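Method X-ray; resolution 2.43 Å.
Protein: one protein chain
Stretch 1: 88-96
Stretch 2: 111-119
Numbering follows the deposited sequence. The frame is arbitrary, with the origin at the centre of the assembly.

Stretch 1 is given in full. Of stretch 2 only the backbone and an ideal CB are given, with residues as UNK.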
# COMPACT_ATOMS: atom_id res chain seq x y z
N SER A 88 -38.07 4.42 7.35
CA SER A 88 -39.44 3.94 7.37
C SER A 88 -39.72 3.26 6.03
O SER A 88 -39.05 3.52 5.03
CB SER A 88 -40.44 5.07 7.61
OG SER A 88 -40.73 5.75 6.41
N LEU A 89 -40.72 2.37 6.01
CA LEU A 89 -41.08 1.72 4.76
C LEU A 89 -41.61 2.72 3.74
O LEU A 89 -41.38 2.53 2.53
CB LEU A 89 -42.10 0.62 5.02
CG LEU A 89 -41.66 -0.41 6.06
CD1 LEU A 89 -42.79 -1.36 6.42
CD2 LEU A 89 -40.45 -1.18 5.56
N GLU A 90 -42.32 3.76 4.19
CA GLU A 90 -42.66 4.86 3.30
C GLU A 90 -41.43 5.41 2.60
O GLU A 90 -41.42 5.58 1.38
CB GLU A 90 -43.37 5.97 4.10
CG GLU A 90 -43.61 7.23 3.29
CD GLU A 90 -44.77 8.07 3.81
OE1 GLU A 90 -45.89 7.53 3.91
OE2 GLU A 90 -44.56 9.26 4.12
N GLU A 91 -40.38 5.72 3.36
CA GLU A 91 -39.15 6.23 2.77
C GLU A 91 -38.66 5.32 1.64
O GLU A 91 -38.30 5.79 0.55
CB GLU A 91 -38.06 6.38 3.84
CG GLU A 91 -36.69 6.71 3.26
CD GLU A 91 -35.78 7.40 4.25
OE1 GLU A 91 -36.28 7.95 5.25
OE2 GLU A 91 -34.55 7.40 4.02
N LEU A 92 -38.64 4.01 1.88
CA LEU A 92 -38.14 3.08 0.86
C LEU A 92 -39.06 3.06 -0.35
O LEU A 92 -38.60 2.97 -1.49
CB LEU A 92 -38.01 1.68 1.45
CG LEU A 92 -37.11 1.56 2.68
CD1 LEU A 92 -36.99 0.10 3.10
CD2 LEU A 92 -35.75 2.19 2.43
N GLN A 93 -40.37 3.15 -0.11
CA GLN A 93 -41.34 3.20 -1.20
C GLN A 93 -41.20 4.49 -2.00
O GLN A 93 -41.57 4.52 -3.19
CB GLN A 93 -42.74 3.09 -0.59
CG GLN A 93 -43.80 2.46 -1.44
CD GLN A 93 -44.95 1.95 -0.59
OE1 GLN A 93 -44.84 1.86 0.63
NE2 GLN A 93 -46.06 1.61 -1.23
N ASN A 94 -40.66 5.54 -1.40
CA ASN A 94 -40.43 6.80 -2.08
C ASN A 94 -39.08 6.89 -2.76
O ASN A 94 -38.79 7.90 -3.39
CB ASN A 94 -40.58 7.96 -1.08
CG ASN A 94 -42.03 8.19 -0.68
OD1 ASN A 94 -42.95 7.79 -1.38
ND2 ASN A 94 -42.22 8.84 0.47
N LEU A 95 -38.23 5.86 -2.64
CA LEU A 95 -37.00 5.83 -3.41
C LEU A 95 -37.32 5.92 -4.90
O LEU A 95 -38.34 5.40 -5.37
CB LEU A 95 -36.22 4.55 -3.13
CG LEU A 95 -35.58 4.42 -1.74
CD1 LEU A 95 -34.99 3.03 -1.55
CD2 LEU A 95 -34.52 5.49 -1.51
N PRO A 96 -36.48 6.60 -5.68
CA PRO A 96 -36.78 6.78 -7.10
C PRO A 96 -36.63 5.49 -7.89
O PRO A 96 -35.76 4.65 -7.61
CB PRO A 96 -35.75 7.83 -7.56
CG PRO A 96 -34.60 7.65 -6.61
CD PRO A 96 -35.20 7.24 -5.28
N UNK A 111 -39.59 -5.39 8.71
CA UNK A 111 -39.88 -6.35 7.66
C UNK A 111 -40.24 -5.61 6.37
O UNK A 111 -41.18 -4.81 6.35
CB UNK A 111 -41.01 -7.29 8.08
N UNK A 112 -39.48 -5.87 5.32
CA UNK A 112 -39.78 -5.33 3.99
C UNK A 112 -40.73 -6.30 3.30
O UNK A 112 -40.41 -7.48 3.15
CB UNK A 112 -38.51 -5.12 3.17
N UNK A 113 -41.88 -5.79 2.85
CA UNK A 113 -42.85 -6.62 2.16
C UNK A 113 -42.85 -6.34 0.66
O UNK A 113 -42.02 -5.57 0.16
CB UNK A 113 -44.25 -6.39 2.74
N UNK A 114 -43.76 -6.98 -0.07
CA UNK A 114 -43.80 -6.88 -1.52
C UNK A 114 -44.00 -5.44 -1.97
O UNK A 114 -44.68 -4.64 -1.32
CB UNK A 114 -44.91 -7.77 -2.08
N UNK A 115 -43.39 -5.12 -3.11
CA UNK A 115 -43.59 -3.84 -3.79
C UNK A 115 -43.15 -2.66 -2.93
O UNK A 115 -43.84 -1.64 -2.84
CB UNK A 115 -45.06 -3.68 -4.18
N UNK A 116 -42.00 -2.80 -2.28
CA UNK A 116 -41.39 -1.71 -1.53
C UNK A 116 -40.06 -1.29 -2.16
O UNK A 116 -39.90 -0.14 -2.58
CB UNK A 116 -41.18 -2.12 -0.07
N UNK A 117 -39.10 -2.21 -2.25
CA UNK A 117 -37.81 -1.89 -2.84
C UNK A 117 -37.97 -1.54 -4.32
O UNK A 117 -38.81 -2.14 -5.01
CB UNK A 117 -36.84 -3.06 -2.67
N UNK A 118 -37.17 -0.61 -4.84
CA UNK A 118 -37.26 -0.27 -6.27
C UNK A 118 -37.18 -1.50 -7.16
O UNK A 118 -36.32 -2.36 -6.99
CB UNK A 118 -36.15 0.71 -6.65
N UNK A 119 -38.10 -1.57 -8.13
CA UNK A 119 -38.22 -2.77 -8.94
C UNK A 119 -37.03 -3.03 -9.83
O UNK A 119 -36.68 -4.19 -10.08
CB UNK A 119 -39.48 -2.68 -9.80

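Stretch 1 holds a short helix, 89-93, capped at its start by Ser88, whose OG accepts from Glu91 N at 3.1 Å. To stretch 2 the stretch offers Leu89, Leu92 and Leu95, all with CA-to-CB pointing toward stretch 2, and no charged group in reach. No hydrogen bond crosses the contact, so the rule to read is one of apolar fit.

At position 111 the CB points away from the helix and finds nothing within 5.5 Å, so the side chain is free to be polar. The backbone does the touching: O of 111 lies 3.8 Å from Leu89 CD2. The residue is Glu111, extended with chi1 t.

Position 112 points sideways, its ideal CB 5.0 Å from Leu89 CD2 and 5.4 Å from Leu92 CD1. Two leucine methyls at that range call for a medium or long aliphatic chain; Val, Ile, Leu or Met would all be reasonable. Ile112 is found, with CG1 4.4 Å from Leu89 CD2 and CD1 reaching to 4.1 Å from Leu92 CD1.

Positions 113 and 114 find nothing near their CB atoms, so stretch 1 sets little limit on what they carry; they are Val113 and Glu114. Position 115 has positive phi and psi (61/44), a left-handed conformation that favours Gly, Asn or Asp. Asn115 fits that preference, and its side chain ends leading away from the helix.

Position 116 is where the chains come closest, its CA 4.9 Å from that of Gln93. The ideal CB points sideways, 5.2 Å from Leu92 CB and 5.3 Å from Leu89 O, which leaves space for a small or medium apolar group; Ala would reach less far, while Val or Ile could touch the helix. Val116, chi1 t, sets CG1 3.7 Å from Leu92 CB and 4.0 Å from Leu89 O. That oxygen already accepts from Gln93 N at 2.9 Å, so the methyl beside it does not leave that oxygen without a partner.

Position 117 points away, and a short side chain would miss stretch 1. A long apolar one could bend back toward Leu92. Leu117 does so, bringing CD1 to 4.3 Å from Leu92 CD1, with both chi angles off the usual wells.

Position 118 points toward stretch 1, its ideal CB 4.1 Å from Pro96 O and 5.2 Å from Leu95 CB. Phi of -52° admits proline, and a compact apolar group such as Pro, Val or Ala would suit. Pro118 lays CG 3.8 Å from Leu95 CB.

At 119 the ideal CB would meet nothing of stretch 1, so the contact does not demand the Gly119 found there.

Stretch 2 (111-119) EIVENVLPG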
# COMPACT_ATOMS: atom_id res chain seq x y z
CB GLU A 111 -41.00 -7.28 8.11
CG GLU A 111 -41.33 -8.37 7.12
CD GLU A 111 -42.12 -9.50 7.76
OE1 GLU A 111 -42.07 -9.64 9.00
OE2 GLU A 111 -42.78 -10.26 7.02
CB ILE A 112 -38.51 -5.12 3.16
CG1 ILE A 112 -37.60 -4.08 3.81
CG2 ILE A 112 -38.87 -4.73 1.72
CD1 ILE A 112 -36.26 -3.94 3.12
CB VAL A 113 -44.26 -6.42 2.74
CG1 VAL A 113 -44.35 -7.05 4.13
CG2 VAL A 113 -44.61 -4.94 2.82
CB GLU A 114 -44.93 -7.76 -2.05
CG GLU A 114 -45.02 -7.85 -3.56
CD GLU A 114 -46.01 -8.91 -4.02
OE1 GLU A 114 -46.62 -9.57 -3.15
OE2 GLU A 114 -46.17 -9.08 -5.24
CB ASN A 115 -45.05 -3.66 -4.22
CG ASN A 115 -45.44 -4.57 -5.37
OD1 ASN A 115 -46.34 -5.39 -5.25
ND2 ASN A 115 -44.75 -4.41 -6.50
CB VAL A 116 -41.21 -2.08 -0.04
CG1 VAL A 116 -40.59 -0.92 0.73
CG2 VAL A 116 -42.55 -2.47 0.56
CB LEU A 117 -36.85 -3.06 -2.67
CG LEU A 117 -35.86 -3.10 -1.51
CD1 LEU A 117 -35.97 -1.92 -0.56
CD2 LEU A 117 -36.02 -4.42 -0.73
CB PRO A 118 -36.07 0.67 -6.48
CG PRO A 118 -35.86 1.31 -5.13
CD PRO A 118 -36.22 0.25 -4.11
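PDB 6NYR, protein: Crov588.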